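Side-chain contacts in Thiol:disulfide interchange protein DsbA (Pseudomonas aeruginosa, PDB 4ZL8), which probably takes part in disulfide-bond formation in the periplasm by passing its own redox-active disulfide to other proteins: residues D5-A8 with G9-V13; D89-N92 with A93-A97; L126-Y129 with N130-A133; R163-I166 with G167-G170. The protein carries 1 engineered substitution. All coordinates share one frame; numbering follows the deposited sequence. Where two conformers were deposited one is given.

Interaction 1 (D5-A8 with G9-V13)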
ATOM      1  N   ASP A   5      -1.011 -21.177  15.038  1.00 44.99           N
ATOM      2  CA  ASP A   5      -2.211 -21.059  15.862  1.00 44.53           C
ATOM      3  C   ASP A   5      -3.372 -20.487  15.045  1.00 39.10           C
ATOM      4  O   ASP A   5      -4.538 -20.691  15.378  1.00 49.62           O
ATOM      5  CB  ASP A   5      -1.937 -20.167  17.074  1.00 47.43           C
ATOM      6  CG  ASP A   5      -2.959 -20.358  18.181  1.00 57.90           C
ATOM      7  OD1 ASP A   5      -3.983 -21.034  17.937  1.00 62.42           O
ATOM      8  OD2 ASP A   5      -2.740 -19.829  19.292  1.00 61.38           O
ATOM      9  N   TYR A   6      -3.035 -19.782  13.970  1.00 34.68           N
ATOM     10  CA  TYR A   6      -4.025 -19.191  13.068  1.00 24.05           C
ATOM     11  C   TYR A   6      -4.738 -20.263  12.256  1.00 32.04           C
ATOM     12  O   TYR A   6      -4.222 -21.364  12.076  1.00 36.96           O
ATOM     13  CB  TYR A   6      -3.335 -18.194  12.152  1.00 22.02           C
ATOM     14  CG  TYR A   6      -2.608 -17.116  12.921  1.00 18.16           C
ATOM     15  CD1 TYR A   6      -3.303 -16.093  13.540  1.00 19.00           C
ATOM     16  CD2 TYR A   6      -1.227 -17.149  13.064  1.00 19.30           C
ATOM     17  CE1 TYR A   6      -2.649 -15.107  14.240  1.00 20.87           C
ATOM     18  CE2 TYR A   6      -0.569 -16.180  13.759  1.00 21.06           C
ATOM     19  CZ  TYR A   6      -1.271 -15.160  14.350  1.00 18.60           C
ATOM     20  OH  TYR A   6      -0.614 -14.202  15.069  1.00 24.89           O
ATOM     21  N   THR A   7      -5.934 -19.940  11.771  1.00 24.00           N
ATOM     22  CA  THR A   7      -6.751 -20.909  11.057  1.00 24.07           C
ATOM     23  C   THR A   7      -7.173 -20.297   9.734  1.00 21.42           C
ATOM     24  O   THR A   7      -7.778 -19.223   9.714  1.00 20.68           O
ATOM     25  CB  THR A   7      -8.026 -21.253  11.830  1.00 24.70           C
ATOM     26  OG1 THR A   7      -7.696 -21.786  13.124  1.00 31.34           O
ATOM     27  CG2 THR A   7      -8.850 -22.284  11.073  1.00 27.40           C
ATOM     28  N   ALA A   8      -6.857 -20.972   8.636  1.00 23.88           N
ATOM     29  CA  ALA A   8      -7.285 -20.511   7.331  1.00 23.45           C
ATOM     30  C   ALA A   8      -8.810 -20.468   7.307  1.00 22.58           C
ATOM     31  O   ALA A   8      -9.477 -21.439   7.696  1.00 23.75           O
ATOM     32  CB  ALA A   8      -6.743 -21.420   6.239  1.00 24.97           C
ATOM     33  N   GLY A   9      -9.344 -19.339   6.852  1.00 18.11           N
ATOM     34  CA  GLY A   9     -10.767 -19.080   6.846  1.00 20.76           C
ATOM     35  C   GLY A   9     -11.232 -18.211   7.995  1.00 23.76           C
ATOM     36  O   GLY A   9     -12.344 -17.694   7.976  1.00 26.90           O
ATOM     37  N   LYS A  10     -10.383 -18.059   9.006  1.00 18.74           N
ATOM     38  CA  LYS A  10     -10.698 -17.247  10.171  1.00 19.45           C
ATOM     39  C   LYS A  10      -9.909 -15.933  10.134  1.00 18.02           C
ATOM     40  O   LYS A  10     -10.395 -14.917   9.639  1.00 18.73           O
ATOM     41  CB  LYS A  10     -10.406 -18.055  11.443  1.00 23.20           C
ATOM     42  CG  LYS A  10     -10.820 -17.386  12.731  1.00 29.42           C
ATOM     43  CD  LYS A  10     -10.732 -18.379  13.875  0.56 31.38           C
ATOM     44  CE  LYS A  10     -10.955 -17.732  15.223  0.67 36.93           C
ATOM     45  NZ  LYS A  10     -10.926 -18.751  16.303  0.91 45.10           N
ATOM     46  N   GLU A  11      -8.665 -15.940  10.605  1.00 14.87           N
ATOM     47  CA  GLU A  11      -7.909 -14.703  10.673  1.00 14.12           C
ATOM     48  C   GLU A  11      -7.397 -14.256   9.294  1.00 12.28           C
ATOM     49  O   GLU A  11      -7.121 -13.098   9.078  1.00 13.46           O
ATOM     50  CB  GLU A  11      -6.735 -14.842  11.650  1.00 13.76           C
ATOM     51  CG  GLU A  11      -7.122 -15.158  13.086  1.00 16.25           C
ATOM     52  CD  GLU A  11      -7.164 -16.642  13.367  1.00 18.37           C
ATOM     53  OE1 GLU A  11      -7.149 -17.459  12.426  1.00 18.96           O
ATOM     54  OE2 GLU A  11      -7.182 -17.023  14.559  1.00 22.63           O
ATOM     55  N   TYR A  12      -7.252 -15.205   8.378  1.00 12.63           N
ATOM     56  CA  TYR A  12      -6.855 -14.933   6.999  1.00 10.48           C
ATOM     57  C   TYR A  12      -7.573 -15.907   6.082  1.00 12.77           C
ATOM     58  O   TYR A  12      -8.066 -16.933   6.541  1.00 14.23           O
ATOM     59  CB  TYR A  12      -5.332 -15.087   6.805  1.00 11.37           C
ATOM     60  CG  TYR A  12      -4.816 -16.504   6.927  1.00 11.80           C
ATOM     61  CD1 TYR A  12      -4.548 -17.279   5.801  1.00 13.88           C
ATOM     62  CD2 TYR A  12      -4.567 -17.060   8.172  1.00 12.66           C
ATOM     63  CE1 TYR A  12      -4.082 -18.568   5.928  1.00 13.96           C
ATOM     64  CE2 TYR A  12      -4.102 -18.353   8.311  1.00 15.17           C
ATOM     65  CZ  TYR A  12      -3.847 -19.102   7.185  1.00 15.86           C
ATOM     66  OH  TYR A  12      -3.379 -20.394   7.309  1.00 17.72           O
ATOM     67  N   VAL A  13      -7.584 -15.582   4.787  1.00 11.94           N
ATOM     68  CA  VAL A  13      -8.059 -16.541   3.799  1.00 11.59           C
ATOM     69  C   VAL A  13      -6.969 -16.761   2.762  1.00 11.34           C
ATOM     70  O   VAL A  13      -6.170 -15.875   2.495  1.00 11.86           O
ATOM     71  CB  VAL A  13      -9.367 -16.076   3.107  1.00 13.53           C
ATOM     72  CG1 VAL A  13     -10.469 -15.900   4.108  1.00 15.08           C
ATOM     73  CG2 VAL A  13      -9.141 -14.796   2.287  1.00 13.63           C
TER
HETATM   74  O   HOH W   1      -7.192 -19.731  15.015  1.00 29.50           O
HETATM   75  O   HOH W   2      -2.459 -21.804   9.407  1.00 30.72           O
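Tyr6 presents the edge of its ring to the side chain of Glu11, and the two cross at about a right angle, with ring and carboxylate planes 86° apart. Tyr6 CD1 is 3.9 Å from Glu11 CD, while Glu11 CG lies in the plane of the ring. Glu11 reaches this place by a bend at its second torsion (chi2 91°), which swings the carboxylate back over the preceding chain. Its OE1 takes the N-H of Thr7 (Thr7 N to Glu11 OE1 2.8 Å) on the syn side, with the donor 25° out of the carboxylate plane. The other oxygen, OE2, receives a hydrogen bond from a water that also donates to Asp5 O and accepts from Thr7 OG1.

Tyr12 is turned differently. One ring face lies under Ala8 CA, a CH-pi contact with CA 4.0 Å from the ring centroid, and Tyr6 CB meets the ring edge in plane, 3.9 Å from Tyr12 CE2. A second water links Tyr12 OH to Tyr6 O. Between Thr7 and Lys10 the backbone reverses in a type II beta turn, closed by Lys10 N to Thr7 O at 2.9 Å, with Gly9 carrying the positive phi.

This N-terminal loop leads into the short edge strand 13-14 and packs on helix 172-188, where Tyr6 meets Tyr181 edge-to-face and Leu178 lies against Tyr6, Glu11 and Tyr12. With a backbone N-H on one oxygen and a water on the other, the Glu11 carboxylate is probably stabilised in its charged form.

Interaction 2 (D89-N92 with A93-A97); sequences DVHN and AVFEA
Asn92 O is gripped by two donors: the backbone N of Glu96, at 2.9 Å from Asn92 O and in the carbonyl plane, and a water 3.0 Å away. That water also donates to Glu96 OE1, so it bridges the backbone at Asn92 to the carboxylate of Glu96. Glu96 turns its chain at chi2 (74°), and OE1 has a further partner in the hydroxyl of Tyr41.

One residue earlier in each case, the side chains of His91 and Phe95 run side by side in the same direction. The edge of the phenyl ring is set against the face of the imidazole, an offset edge-to-face pair with centroids 5.2 Å apart and planes at 77°. Phe95 CE2 comes to 3.6 Å from His91 CE1. All this is the i to i+4 spacing of helix 87-99, part of the helical domain inserted in the thioredoxin fold of DsbA proteins, and Phe95 also touches helix 38-52, at whose start lies the redox-active Cys37-Cys40 disulfide. The imidazole is held at both nitrogens, ND1 by Glu87 and NE2 by Glu44, which fixes its rotation; two carboxylates so close would probably favour a positively charged ring.

On another side of the helix Val90 CG2 and Val94 CG2 meet at 4.2 Å, among Leu81, Met77 and Leu115. A water stands in for the helical bond from Ala93 N to Asp89 O, bonded to both.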
ATOM      1  N   ASP A  89      10.143   9.455   1.337  1.00 18.70           N
ATOM      2  CA  ASP A  89      10.618  10.674   1.982  1.00 22.17           C
ATOM      3  C   ASP A  89       9.493  11.627   2.399  1.00 18.68           C
ATOM      4  O   ASP A  89       9.646  12.370   3.365  1.00 21.40           O
ATOM      5  CB  ASP A  89      11.574  11.419   1.043  1.00 29.22           C
ATOM      6  CG  ASP A  89      12.723  10.546   0.555  1.00 45.82           C
ATOM      7  OD1 ASP A  89      13.387   9.890   1.392  1.00 39.61           O
ATOM      8  OD2 ASP A  89      12.955  10.518  -0.674  1.00 51.08           O
ATOM      9  N   VAL A  90       8.375  11.595   1.684  1.00 14.46           N
ATOM     10  CA  VAL A  90       7.245  12.491   1.951  1.00 15.10           C
ATOM     11  C   VAL A  90       6.005  11.743   2.465  1.00 13.75           C
ATOM     12  O   VAL A  90       4.966  12.353   2.705  1.00 14.15           O
ATOM     13  CB  VAL A  90       6.857  13.318   0.718  1.00 16.21           C
ATOM     14  CG1 VAL A  90       8.058  14.098   0.169  1.00 19.59           C
ATOM     15  CG2 VAL A  90       6.256  12.439  -0.377  1.00 15.03           C
ATOM     16  N   HIS A  91       6.145  10.437   2.673  1.00 14.62           N
ATOM     17  CA  HIS A  91       5.013   9.581   3.045  1.00 14.35           C
ATOM     18  C   HIS A  91       4.286  10.062   4.305  1.00 12.20           C
ATOM     19  O   HIS A  91       3.060  10.264   4.284  1.00 12.89           O
ATOM     20  CB  HIS A  91       5.524   8.151   3.244  1.00 14.41           C
ATOM     21  CG  HIS A  91       4.469   7.184   3.676  1.00 13.56           C
ATOM     22  ND1 HIS A  91       3.577   6.609   2.803  1.00 13.25           N
ATOM     23  CD2 HIS A  91       4.186   6.673   4.897  1.00 16.23           C
ATOM     24  CE1 HIS A  91       2.769   5.803   3.473  1.00 11.94           C
ATOM     25  NE2 HIS A  91       3.120   5.824   4.740  1.00 14.87           N
ATOM     26  N   ASN A  92       5.007  10.260   5.398  1.00 13.86           N
ATOM     27  CA  ASN A  92       4.395  10.686   6.653  1.00 15.63           C
ATOM     28  C   ASN A  92       3.763  12.062   6.453  1.00 15.21           C
ATOM     29  O   ASN A  92       2.670  12.330   6.959  1.00 14.71           O
ATOM     30  CB  ASN A  92       5.393  10.752   7.814  1.00 15.72           C
ATOM     31  CG  ASN A  92       5.993   9.396   8.176  1.00 23.06           C
ATOM     32  OD1 ASN A  92       5.470   8.348   7.821  1.00 20.71           O
ATOM     33  ND2 ASN A  92       7.107   9.424   8.892  1.00 25.98           N
ATOM     34  N   ALA A  93       4.443  12.938   5.724  1.00 13.92           N
ATOM     35  CA  ALA A  93       3.934  14.288   5.504  1.00 14.96           C
ATOM     36  C   ALA A  93       2.607  14.306   4.748  1.00 13.36           C
ATOM     37  O   ALA A  93       1.753  15.150   5.035  1.00 13.99           O
ATOM     38  CB  ALA A  93       4.977  15.134   4.768  1.00 16.34           C
ATOM     39  N   VAL A  94       2.433  13.398   3.798  1.00 11.91           N
ATOM     40  CA  VAL A  94       1.183  13.347   3.048  1.00 12.51           C
ATOM     41  C   VAL A  94       0.061  12.912   3.977  1.00 11.88           C
ATOM     42  O   VAL A  94      -0.989  13.541   4.023  1.00 12.07           O
ATOM     43  CB  VAL A  94       1.283  12.420   1.820  1.00 11.15           C
ATOM     44  CG1 VAL A  94      -0.083  12.194   1.192  1.00 11.66           C
ATOM     45  CG2 VAL A  94       2.251  12.998   0.787  1.00 14.59           C
ATOM     46  N   PHE A  95       0.286  11.860   4.752  1.00 12.14           N
ATOM     47  CA  PHE A  95      -0.700  11.446   5.738  1.00 13.19           C
ATOM     48  C   PHE A  95      -1.021  12.586   6.705  1.00 12.70           C
ATOM     49  O   PHE A  95      -2.198  12.798   7.056  1.00 13.82           O
ATOM     50  CB  PHE A  95      -0.221  10.218   6.520  1.00 13.23           C
ATOM     51  CG  PHE A  95      -0.723   8.899   5.981  1.00 12.10           C
ATOM     52  CD1 PHE A  95      -2.073   8.588   6.023  1.00 14.61           C
ATOM     53  CD2 PHE A  95       0.155   7.956   5.464  1.00 12.54           C
ATOM     54  CE1 PHE A  95      -2.546   7.387   5.557  1.00 12.27           C
ATOM     55  CE2 PHE A  95      -0.324   6.748   4.994  1.00 13.40           C
ATOM     56  CZ  PHE A  95      -1.659   6.459   5.048  1.00 12.67           C
ATOM     57  N   GLU A  96      -0.007  13.303   7.183  1.00 13.40           N
ATOM     58  CA  GLU A  96      -0.240  14.345   8.166  1.00 14.62           C
ATOM     59  C   GLU A  96      -1.007  15.519   7.529  1.00 14.08           C
ATOM     60  O   GLU A  96      -1.891  16.111   8.168  1.00 15.88           O
ATOM     61  CB  GLU A  96       1.081  14.812   8.798  1.00 21.18           C
ATOM     62  CG  GLU A  96       0.921  15.430  10.180  1.00 29.51           C
ATOM     63  CD  GLU A  96       0.645  14.409  11.305  1.00 38.28           C
ATOM     64  OE1 GLU A  96       0.454  13.186  11.047  1.00 28.12           O
ATOM     65  OE2 GLU A  96       0.613  14.844  12.473  1.00 48.62           O
ATOM     66  N   ALA A  97      -0.685  15.840   6.283  1.00 14.04           N
ATOM     67  CA  ALA A  97      -1.377  16.944   5.595  1.00 15.66           C
ATOM     68  C   ALA A  97      -2.885  16.670   5.513  1.00 14.30           C
ATOM     69  O   ALA A  97      -3.711  17.535   5.774  1.00 15.30           O
ATOM     70  CB  ALA A  97      -0.813  17.135   4.209  1.00 15.59           C
TER
HETATM   71  O   HOH W   3       7.367  12.708   5.404  1.00 18.43           O
HETATM   72  O   HOH W   4       2.055  11.284   9.708  1.00 31.98           O

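Interaction 3 (L126-Y129 with N130-A133); sequences LSTY and NSFA
Asn130 folds back over the last turn of the helix that ends at Tyr129, and its side chain can be followed outward atom by atom. CB sits 3.6 Å from Leu126 O, the carbonyl that accepts the backbone N of Asn130 itself at 3.1 Å. CG stays over the same oxygen because it lies anti to its own carbonyl carbon, beside the backbone N (chi1 -68°). From there the amide splits two ways. Asn130 ND2 is 3.2 Å from Leu126 O, while OD1 comes in the plane of the Tyr129 ring and meets its edge at CD2, 3.6 Å away. Amide and ring planes stand 89° apart.

The chain is passing here from helix 122-129 to helix 132-148 through a two-residue link, and Ser131 is the N-cap of the second helix. Its hydroxyl, tucked between the backbone N and the carbonyl carbon (chi1 70°), donates to Thr128 O at 2.7 Å in the carbonyl plane, on a lone pair. The same OG caps Ile134 N. Thr128 O also takes the backbone N of Ser131, 3.0 Å from it, but from above the carbonyl plane, so one oxygen of the first helix accepts twice from the residue that caps the next.

A water donates to both Tyr129 O and Ser131 O and spans the bend. Tyr129 itself is buried against helices 70-84 and 108-116, touching Val73, Thr80, Pro108 and Met111, and its carbonyl receives a further bond from the side-chain amide of Gln76.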
ATOM      1  N   LEU A 126       4.120  17.122 -11.925  1.00 12.59           N
ATOM      2  CA  LEU A 126       2.995  17.277 -12.837  1.00 12.48           C
ATOM      3  C   LEU A 126       3.191  16.461 -14.119  1.00 13.61           C
ATOM      4  O   LEU A 126       2.250  15.804 -14.567  1.00 15.24           O
ATOM      5  CB  LEU A 126       2.759  18.755 -13.133  1.00 13.55           C
ATOM      6  CG  LEU A 126       2.264  19.567 -11.923  1.00 15.40           C
ATOM      7  CD1 LEU A 126       2.251  21.025 -12.252  1.00 18.84           C
ATOM      8  CD2 LEU A 126       0.875  19.122 -11.491  1.00 17.18           C
ATOM      9  N   SER A 127       4.378  16.497 -14.721  1.00 13.05           N
ATOM     10  CA  SER A 127       4.652  15.731 -15.936  0.51 15.19           C
ATOM     11  C   SER A 127       4.505  14.235 -15.673  1.00 14.19           C
ATOM     12  O   SER A 127       3.948  13.495 -16.490  1.00 15.73           O
ATOM     13  CB  SER A 127       6.058  16.030 -16.449  0.51 16.69           C
ATOM     14  OG  SER A 127       6.359  15.280 -17.617  0.51 21.33           O
ATOM     15  N   THR A 128       5.009  13.781 -14.529  1.00 12.30           N
ATOM     16  CA  THR A 128       4.902  12.367 -14.190  1.00 10.33           C
ATOM     17  C   THR A 128       3.449  11.989 -13.909  1.00 11.58           C
ATOM     18  O   THR A 128       2.948  10.980 -14.383  1.00 11.38           O
ATOM     19  CB  THR A 128       5.796  12.011 -12.970  1.00 11.57           C
ATOM     20  OG1 THR A 128       7.149  12.358 -13.250  1.00 14.17           O
ATOM     21  CG2 THR A 128       5.731  10.523 -12.664  1.00 12.42           C
ATOM     22  N   TYR A 129       2.741  12.823 -13.153  1.00 12.07           N
ATOM     23  CA  TYR A 129       1.361  12.534 -12.808  1.00 10.50           C
ATOM     24  C   TYR A 129       0.514  12.302 -14.046  1.00 12.43           C
ATOM     25  O   TYR A 129      -0.331  11.415 -14.058  1.00 12.89           O
ATOM     26  CB  TYR A 129       0.798  13.687 -11.969  1.00 12.24           C
ATOM     27  CG  TYR A 129      -0.610  13.487 -11.425  1.00 11.50           C
ATOM     28  CD1 TYR A 129      -0.806  12.957 -10.162  1.00 10.78           C
ATOM     29  CD2 TYR A 129      -1.727  13.856 -12.158  1.00 11.39           C
ATOM     30  CE1 TYR A 129      -2.074  12.792  -9.644  1.00 10.11           C
ATOM     31  CE2 TYR A 129      -3.007  13.695 -11.650  1.00 13.01           C
ATOM     32  CZ  TYR A 129      -3.164  13.145 -10.395  1.00 11.81           C
ATOM     33  OH  TYR A 129      -4.431  12.970  -9.881  1.00 14.08           O
ATOM     34  N   ASN A 130       0.744  13.094 -15.082  1.00 11.81           N
ATOM     35  CA  ASN A 130      -0.044  13.041 -16.302  1.00 13.54           C
ATOM     36  C   ASN A 130       0.531  12.100 -17.354  1.00 14.50           C
ATOM     37  O   ASN A 130       0.016  12.018 -18.464  1.00 16.99           O
ATOM     38  CB  ASN A 130      -0.194  14.456 -16.877  1.00 16.04           C
ATOM     39  CG  ASN A 130      -1.051  15.343 -15.996  1.00 18.47           C
ATOM     40  OD1 ASN A 130      -2.105  14.930 -15.537  1.00 21.17           O
ATOM     41  ND2 ASN A 130      -0.585  16.557 -15.738  1.00 28.25           N
ATOM     42  N   SER A 131       1.587  11.376 -17.000  1.00 13.86           N
ATOM     43  CA  SER A 131       2.336  10.590 -17.992  1.00 12.50           C
ATOM     44  C   SER A 131       1.663   9.274 -18.376  1.00 11.76           C
ATOM     45  O   SER A 131       0.861   8.697 -17.629  1.00 12.64           O
ATOM     46  CB  SER A 131       3.734  10.261 -17.484  1.00 13.17           C
ATOM     47  OG  SER A 131       3.700   9.317 -16.414  1.00 12.04           O
ATOM     48  N   PHE A 132       1.987   8.791 -19.568  1.00 13.49           N
ATOM     49  CA  PHE A 132       1.436   7.524 -19.999  1.00 13.52           C
ATOM     50  C   PHE A 132       1.905   6.382 -19.099  1.00 11.95           C
ATOM     51  O   PHE A 132       1.189   5.395 -18.888  1.00 12.62           O
ATOM     52  CB  PHE A 132       1.729   7.261 -21.483  1.00 13.67           C
ATOM     53  CG  PHE A 132       3.207   7.112 -21.823  1.00 13.42           C
ATOM     54  CD1 PHE A 132       3.885   5.935 -21.557  1.00 14.68           C
ATOM     55  CD2 PHE A 132       3.904   8.153 -22.426  1.00 15.10           C
ATOM     56  CE1 PHE A 132       5.219   5.789 -21.881  1.00 15.00           C
ATOM     57  CE2 PHE A 132       5.240   8.000 -22.751  1.00 16.91           C
ATOM     58  CZ  PHE A 132       5.886   6.833 -22.465  1.00 16.57           C
ATOM     59  N   ALA A 133       3.102   6.493 -18.541  1.00 12.01           N
ATOM     60  CA  ALA A 133       3.595   5.421 -17.703  1.00 11.72           C
ATOM     61  C   ALA A 133       2.719   5.262 -16.469  1.00 11.69           C
ATOM     62  O   ALA A 133       2.429   4.152 -16.017  1.00 12.70           O
ATOM     63  CB  ALA A 133       5.071   5.647 -17.327  1.00 15.04           C
TER
HETATM   64  O   HOH W   5      -1.230   9.699 -16.006  1.00 13.56           O

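Interaction 4 (R163-I166 with G167-G170); sequences RFDI and GSAG
Asp165 and Ser168 exchange bonds in both directions, the capping box of a helix barely one turn long. Asp165 OD1 accepts Ser168 N at 2.9 Å, met nearly along its C-O bond, and in return the backbone N of Asp165 donates to Ser168 OG at 3.0 Å in an almost straight bond (174°). First torsions of 60° and 74° set Asp165 CG and Ser168 OG between their own backbone N and carbonyl carbon; in Asp165 the second torsion then turns OD1 to the N-H of Ser168. Ser168 OG also bonds to Glu11 O, tying the box to the N-terminal loop.

The other end closes at once: Gly170, with positive phi, is the C-prime residue of a Schellman motif that pairs Gly171 N with Ile166 O and Gly170 N with Gly167 O. Helical bonds run from Gly170 N to Ile166 O and from Ala169 N to Asp165 O, each 3.0 Å.

The turn follows directly on strand 162-165, which pairs with strands 13-14 and 155-158. Phe164 packs on Met156 and Val158 of strand 155-158 and on Leu178 and Leu182 of helix 172-188, while Ile166 and Ala169 both touch Thr175 of that helix.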
ATOM      1  N   ARG A 163      -4.959 -13.241   2.334  1.00  9.16           N
ATOM      2  CA  ARG A 163      -5.563 -11.922   2.553  1.00 10.28           C
ATOM      3  C   ARG A 163      -6.101 -11.830   3.962  1.00  8.85           C
ATOM      4  O   ARG A 163      -6.730 -12.766   4.450  1.00 11.27           O
ATOM      5  CB  ARG A 163      -6.675 -11.672   1.535  1.00  9.61           C
ATOM      6  CG  ARG A 163      -7.226 -10.260   1.542  1.00 10.13           C
ATOM      7  CD  ARG A 163      -8.451 -10.109   0.641  1.00 11.57           C
ATOM      8  NE  ARG A 163      -9.577 -10.878   1.127  1.00 12.23           N
ATOM      9  CZ  ARG A 163     -10.380 -11.623   0.377  1.00 14.07           C
ATOM     10  NH1 ARG A 163     -11.377 -12.257   0.948  1.00 15.30           N
ATOM     11  NH2 ARG A 163     -10.187 -11.761  -0.938  1.00 16.65           N
ATOM     12  N   PHE A 164      -5.866 -10.694   4.607  1.00  9.85           N
ATOM     13  CA  PHE A 164      -6.331 -10.489   5.981  1.00 10.40           C
ATOM     14  C   PHE A 164      -6.401  -9.004   6.282  1.00 10.84           C
ATOM     15  O   PHE A 164      -5.821  -8.198   5.567  1.00 10.62           O
ATOM     16  CB  PHE A 164      -5.455 -11.233   7.000  1.00 10.23           C
ATOM     17  CG  PHE A 164      -3.979 -10.960   6.893  1.00 10.80           C
ATOM     18  CD1 PHE A 164      -3.219 -11.588   5.916  1.00 10.74           C
ATOM     19  CD2 PHE A 164      -3.328 -10.105   7.801  1.00  9.60           C
ATOM     20  CE1 PHE A 164      -1.855 -11.369   5.821  1.00 11.41           C
ATOM     21  CE2 PHE A 164      -1.952  -9.903   7.714  1.00 10.03           C
ATOM     22  CZ  PHE A 164      -1.227 -10.527   6.715  1.00 10.89           C
ATOM     23  N   ASP A 165      -7.146  -8.635   7.317  1.00 10.58           N
ATOM     24  CA  ASP A 165      -7.203  -7.229   7.684  1.00  9.29           C
ATOM     25  C   ASP A 165      -7.163  -7.095   9.196  1.00 11.72           C
ATOM     26  O   ASP A 165      -7.000  -8.100   9.900  1.00 12.11           O
ATOM     27  CB  ASP A 165      -8.394  -6.511   7.022  1.00 10.75           C
ATOM     28  CG  ASP A 165      -9.735  -7.098   7.384  1.00 12.87           C
ATOM     29  OD1 ASP A 165      -9.929  -7.544   8.522  1.00 13.78           O
ATOM     30  OD2 ASP A 165     -10.664  -7.023   6.539  1.00 15.58           O
ATOM     31  N   ILE A 166      -7.272  -5.883   9.717  1.00 10.16           N
ATOM     32  CA  ILE A 166      -7.088  -5.690  11.139  1.00 13.02           C
ATOM     33  C   ILE A 166      -8.191  -6.397  11.906  1.00 16.20           C
ATOM     34  O   ILE A 166      -7.959  -6.990  12.961  1.00 16.88           O
ATOM     35  CB  ILE A 166      -6.976  -4.201  11.498  1.00 12.77           C
ATOM     36  CG1 ILE A 166      -5.720  -3.607  10.834  1.00 12.58           C
ATOM     37  CG2 ILE A 166      -6.945  -4.022  13.002  1.00 16.25           C
ATOM     38  CD1 ILE A 166      -5.599  -2.101  10.946  1.00 14.72           C
ATOM     39  N   GLY A 167      -9.406  -6.354  11.373  1.00 13.70           N
ATOM     40  CA  GLY A 167     -10.534  -6.988  12.033  1.00 16.13           C
ATOM     41  C   GLY A 167     -10.398  -8.502  12.066  1.00 13.74           C
ATOM     42  O   GLY A 167     -10.645  -9.133  13.103  1.00 17.05           O
ATOM     43  N   SER A 168      -9.994  -9.093  10.953  1.00 13.97           N
ATOM     44  CA  SER A 168      -9.876 -10.544  10.887  1.00 13.28           C
ATOM     45  C   SER A 168      -8.729 -11.048  11.762  1.00 13.89           C
ATOM     46  O   SER A 168      -8.861 -12.086  12.406  1.00 15.11           O
ATOM     47  CB  SER A 168      -9.769 -11.041   9.447  1.00 14.52           C
ATOM     48  OG  SER A 168      -8.497 -10.784   8.881  1.00 12.60           O
ATOM     49  N   ALA A 169      -7.619 -10.312  11.789  1.00 13.87           N
ATOM     50  CA  ALA A 169      -6.475 -10.719  12.616  1.00 14.90           C
ATOM     51  C   ALA A 169      -6.734 -10.520  14.100  1.00 16.67           C
ATOM     52  O   ALA A 169      -6.177 -11.248  14.929  1.00 19.03           O
ATOM     53  CB  ALA A 169      -5.243  -9.965  12.207  1.00 13.18           C
ATOM     54  N   GLY A 170      -7.571  -9.546  14.449  1.00 14.71           N
ATOM     55  CA  GLY A 170      -7.908  -9.287  15.838  1.00 18.61           C
ATOM     56  C   GLY A 170      -7.203  -8.091  16.458  1.00 19.87           C
ATOM     57  O   GLY A 170      -7.127  -7.983  17.690  1.00 24.70           O
TER

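How the interactions relate
Interactions 1 and 4 touch: the surface N-terminal loop runs into outermost strand 13-14, which pairs with strand 162-165 through Val13 O and Arg163 N, and both contacts lie against helix 172-188. Interactions 2 and 3 belong to the helical part of the molecule, about 21 Å apart centre to centre, and both pack against helices 70-84 and 108-116. Interaction 2 is the one richest in buried side chains and relies on an aromatic pair; interactions 3 and 4 are junctions held by polar caps, helix-to-helix and strand-to-helix. Interaction 1, the most exposed, depends on a carboxylate, waters and a turn.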